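Local structure of cell division control protein Cdc48 (Mycobacterium smegmatis, 5E7P) at residues G275-V280 and V322-D327. The protein probably binds and hydrolyses ATP as a Cdc48-like member of the AAA ATPase family. Sequence-based numbering, arbitrary orientation.
Sequences GKATMV and VLFIAD. With ADP (adenosine-5'-diphosphate), chain C.
With chi1 of Phe324 at 170°, its ring swings away from the backbone N toward helix 276-283, and Val280, whose CG1 lies opposite its own N (179°), comes from the other direction to meet it. Val280 CG1 sits over the middle of one face of the Phe324 ring, 3.8 Å from its centroid, a CH-pi contact. Ala277, one turn earlier, puts its CB at the ring edge, near CZ, and also against CB of Ala326. The direct contact is apolar and buried, while Thr366 of strand 361-366 touches both Val280 and Phe324.

The first turn of the same helix grips the ADP phosphates. Lys276 N reaches O3B of ADP almost straight, at 171°, and Gly275 N and Lys276 NZ bind it too. Bends at chi3 and chi4 fold the lysine back over the beta-phosphate. Ala277 N holds O2B, and Thr278 N holds O2A. A water takes a bond from Lys276 NZ and gives one to O1B, with a weak, long link to Asp327 OD1. By sequence, Ala277 stands at the usual Ser/Thr position, Ala326 at the Asp and Asp327 at the Glu, which may weaken metal binding or hydrolysis in this AAA Walker A (P-loop) and Walker B pairing, strand 321-326 of the central sheet.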
ATOM      1  N   GLY A 275      -8.407  -7.172  -1.052  1.00 27.54           N
ATOM      2  CA  GLY A 275      -9.547  -8.000  -1.400  1.00 26.65           C
ATOM      3  C   GLY A 275     -10.837  -7.227  -1.595  1.00 27.67           C
ATOM      4  O   GLY A 275     -11.917  -7.731  -1.290  1.00 30.18           O
ATOM      5  N   LYS A 276     -10.734  -6.006  -2.112  1.00 25.81           N
ATOM      6  CA  LYS A 276     -11.910  -5.166  -2.321  1.00 24.15           C
ATOM      7  C   LYS A 276     -12.834  -5.699  -3.421  1.00 23.56           C
ATOM      8  O   LYS A 276     -14.049  -5.778  -3.239  1.00 21.57           O
ATOM      9  CB  LYS A 276     -11.494  -3.729  -2.632  1.00 23.88           C
ATOM     10  CG  LYS A 276     -10.709  -3.059  -1.523  1.00 24.09           C
ATOM     11  CD  LYS A 276     -10.344  -1.634  -1.910  1.00 24.68           C
ATOM     12  CE  LYS A 276      -9.456  -1.600  -3.136  1.00 23.49           C
ATOM     13  NZ  LYS A 276      -8.136  -2.240  -2.881  1.00 21.14           N
ATOM     14  N   ALA A 277     -12.258  -6.059  -4.561  1.00 25.27           N
ATOM     15  CA  ALA A 277     -13.047  -6.540  -5.691  1.00 24.46           C
ATOM     16  C   ALA A 277     -13.647  -7.911  -5.402  1.00 26.63           C
ATOM     17  O   ALA A 277     -14.790  -8.188  -5.762  1.00 31.42           O
ATOM     18  CB  ALA A 277     -12.201  -6.577  -6.960  1.00 21.01           C
ATOM     19  N   THR A 278     -12.870  -8.766  -4.744  1.00 26.13           N
ATOM     20  CA  THR A 278     -13.339 -10.093  -4.366  1.00 28.96           C
ATOM     21  C   THR A 278     -14.524 -10.009  -3.404  1.00 30.76           C
ATOM     22  O   THR A 278     -15.476 -10.786  -3.502  1.00 31.58           O
ATOM     23  CB  THR A 278     -12.203 -10.923  -3.734  1.00 29.70           C
ATOM     24  OG1 THR A 278     -11.162 -11.121  -4.700  1.00 30.60           O
ATOM     25  CG2 THR A 278     -12.715 -12.276  -3.266  1.00 29.77           C
ATOM     26  N   MET A 279     -14.468  -9.051  -2.482  1.00 30.15           N
ATOM     27  CA  MET A 279     -15.565  -8.837  -1.545  1.00 29.67           C
ATOM     28  C   MET A 279     -16.851  -8.454  -2.275  1.00 30.30           C
ATOM     29  O   MET A 279     -17.929  -8.946  -1.949  1.00 31.90           O
ATOM     30  CB  MET A 279     -15.212  -7.753  -0.524  1.00 27.10           C
ATOM     31  CG  MET A 279     -16.369  -7.409   0.409  1.00 26.90           C
ATOM     32  SD  MET A 279     -16.058  -6.029   1.523  1.00 47.46           S
ATOM     33  CE  MET A 279     -16.201  -4.640   0.405  1.00 31.26           C
ATOM     34  N   VAL A 280     -16.725  -7.573  -3.262  1.00 29.08           N
ATOM     35  CA  VAL A 280     -17.879  -7.089  -4.015  1.00 28.56           C
ATOM     36  C   VAL A 280     -18.545  -8.214  -4.803  1.00 30.90           C
ATOM     37  O   VAL A 280     -19.771  -8.340  -4.807  1.00 33.70           O
ATOM     38  CB  VAL A 280     -17.500  -5.931  -4.963  1.00 26.81           C
ATOM     39  CG1 VAL A 280     -18.715  -5.468  -5.754  1.00 27.67           C
ATOM     40  CG2 VAL A 280     -16.906  -4.771  -4.174  1.00 22.11           C
ATOM     41  N   VAL A 322     -26.409  -5.162 -10.403  1.00 32.32           N
ATOM     42  CA  VAL A 322     -25.281  -4.375  -9.923  1.00 28.86           C
ATOM     43  C   VAL A 322     -24.286  -4.034 -11.030  1.00 29.83           C
ATOM     44  O   VAL A 322     -23.771  -4.922 -11.713  1.00 28.93           O
ATOM     45  CB  VAL A 322     -24.533  -5.104  -8.794  1.00 26.29           C
ATOM     46  CG1 VAL A 322     -23.363  -4.274  -8.314  1.00 25.82           C
ATOM     47  CG2 VAL A 322     -25.471  -5.394  -7.648  1.00 28.70           C
ATOM     48  N   LEU A 323     -24.022  -2.741 -11.201  1.00 31.29           N
ATOM     49  CA  LEU A 323     -22.941  -2.289 -12.070  1.00 31.35           C
ATOM     50  C   LEU A 323     -21.682  -2.147 -11.226  1.00 29.12           C
ATOM     51  O   LEU A 323     -21.641  -1.351 -10.286  1.00 28.93           O
ATOM     52  CB  LEU A 323     -23.278  -0.951 -12.736  1.00 31.64           C
ATOM     53  CG  LEU A 323     -22.224  -0.400 -13.708  1.00 31.22           C
ATOM     54  CD1 LEU A 323     -22.104  -1.274 -14.955  1.00 31.05           C
ATOM     55  CD2 LEU A 323     -22.527   1.039 -14.098  1.00 28.98           C
ATOM     56  N   PHE A 324     -20.662  -2.934 -11.552  1.00 26.68           N
ATOM     57  CA  PHE A 324     -19.432  -2.939 -10.770  1.00 24.73           C
ATOM     58  C   PHE A 324     -18.215  -2.554 -11.606  1.00 27.75           C
ATOM     59  O   PHE A 324     -17.914  -3.185 -12.620  1.00 30.71           O
ATOM     60  CB  PHE A 324     -19.226  -4.308 -10.101  1.00 23.40           C
ATOM     61  CG  PHE A 324     -17.873  -4.483  -9.467  1.00 24.74           C
ATOM     62  CD1 PHE A 324     -17.331  -3.495  -8.656  1.00 23.84           C
ATOM     63  CD2 PHE A 324     -17.147  -5.647  -9.666  1.00 26.45           C
ATOM     64  CE1 PHE A 324     -16.085  -3.659  -8.073  1.00 24.55           C
ATOM     65  CE2 PHE A 324     -15.901  -5.819  -9.082  1.00 26.19           C
ATOM     66  CZ  PHE A 324     -15.370  -4.826  -8.285  1.00 24.68           C
ATOM     67  N   ILE A 325     -17.520  -1.508 -11.170  1.00 26.68           N
ATOM     68  CA  ILE A 325     -16.270  -1.103 -11.800  1.00 26.98           C
ATOM     69  C   ILE A 325     -15.103  -1.272 -10.832  1.00 26.18           C
ATOM     70  O   ILE A 325     -14.960  -0.513  -9.871  1.00 24.65           O
ATOM     71  CB  ILE A 325     -16.322   0.354 -12.311  1.00 24.79           C
ATOM     72  CG1 ILE A 325     -17.448   0.519 -13.332  1.00 27.36           C
ATOM     73  CG2 ILE A 325     -15.000   0.739 -12.942  1.00 22.60           C
ATOM     74  CD1 ILE A 325     -17.598   1.929 -13.855  1.00 27.52           C
ATOM     75  N   ALA A 326     -14.279  -2.282 -11.085  1.00 28.10           N
ATOM     76  CA  ALA A 326     -13.109  -2.538 -10.258  1.00 28.90           C
ATOM     77  C   ALA A 326     -12.019  -1.517 -10.556  1.00 31.54           C
ATOM     78  O   ALA A 326     -11.656  -1.307 -11.715  1.00 34.30           O
ATOM     79  CB  ALA A 326     -12.594  -3.951 -10.487  1.00 28.78           C
ATOM     80  N   ASP A 327     -11.514  -0.878  -9.503  1.00 30.80           N
ATOM     81  CA  ASP A 327     -10.435   0.102  -9.618  1.00 32.85           C
ATOM     82  C   ASP A 327     -10.803   1.245 -10.567  1.00 33.77           C
ATOM     83  O   ASP A 327     -10.189   1.434 -11.621  1.00 33.35           O
ATOM     84  CB  ASP A 327      -9.125  -0.579 -10.023  1.00 35.19           C
ATOM     85  CG  ASP A 327      -8.737  -1.699  -9.067  1.00 36.47           C
ATOM     86  OD1 ASP A 327      -8.239  -1.395  -7.961  1.00 36.02           O
ATOM     87  OD2 ASP A 327      -8.940  -2.881  -9.418  1.00 36.31           O
TER
HETATM   88  PB  ADP C 901      -8.263  -5.406  -4.353  1.00 24.57           P
HETATM   89  O1B ADP C 901      -7.057  -4.728  -4.945  1.00 25.92           O
HETATM   90  O2B ADP C 901      -9.472  -5.402  -5.248  1.00 26.08           O
HETATM   91  O3B ADP C 901      -8.559  -5.034  -2.925  1.00 24.14           O
HETATM   92  PA  ADP C 901      -8.644  -8.131  -4.995  1.00 33.17           P
HETATM   93  O1A ADP C 901      -8.393  -8.068  -6.479  1.00 32.78           O
HETATM   94  O2A ADP C 901     -10.063  -8.103  -4.485  1.00 32.95           O
HETATM   95  O3A ADP C 901      -7.787  -6.944  -4.320  1.00 29.38           O
HETATM   96  O5' ADP C 901      -7.892  -9.432  -4.445  1.00 31.27           O
HETATM   97  C5' ADP C 901      -6.473  -9.402  -4.356  1.00 41.58           C
HETATM   98  C4' ADP C 901      -5.968 -10.689  -4.987  1.00 45.39           C
HETATM   99  O4' ADP C 901      -6.053 -11.740  -4.028  1.00 48.13           O
HETATM  100  C3' ADP C 901      -6.830 -11.073  -6.179  1.00 46.52           C
HETATM  101  O3' ADP C 901      -6.003 -11.304  -7.325  1.00 45.93           O
HETATM  102  C2' ADP C 901      -7.535 -12.353  -5.781  1.00 49.79           C
HETATM  103  O2' ADP C 901      -7.423 -13.319  -6.830  1.00 52.88           O
HETATM  104  C1' ADP C 901      -6.813 -12.835  -4.536  1.00 49.97           C
HETATM  105  N9  ADP C 901      -7.763 -13.269  -3.484  1.00 50.34           N
HETATM  106  C8  ADP C 901      -8.515 -12.461  -2.712  1.00 48.44           C
HETATM  107  N7  ADP C 901      -9.264 -13.186  -1.842  1.00 49.86           N
HETATM  108  C5  ADP C 901      -8.985 -14.487  -2.052  1.00 52.71           C
HETATM  109  C6  ADP C 901      -9.419 -15.786  -1.486  1.00 57.38           C
HETATM  110  N6  ADP C 901     -10.331 -15.843  -0.486  1.00 58.67           N
HETATM  111  N1  ADP C 901      -8.880 -16.916  -1.999  1.00 59.07           N
HETATM  112  C2  ADP C 901      -7.975 -16.880  -2.994  1.00 57.26           C
HETATM  113  N3  ADP C 901      -7.535 -15.738  -3.550  1.00 54.98           N
HETATM  114  C4  ADP C 901      -7.994 -14.533  -3.134  1.00 52.32           C
HETATM  115  O   HOH W   1      -6.413  -2.356  -5.216  1.00 26.23           O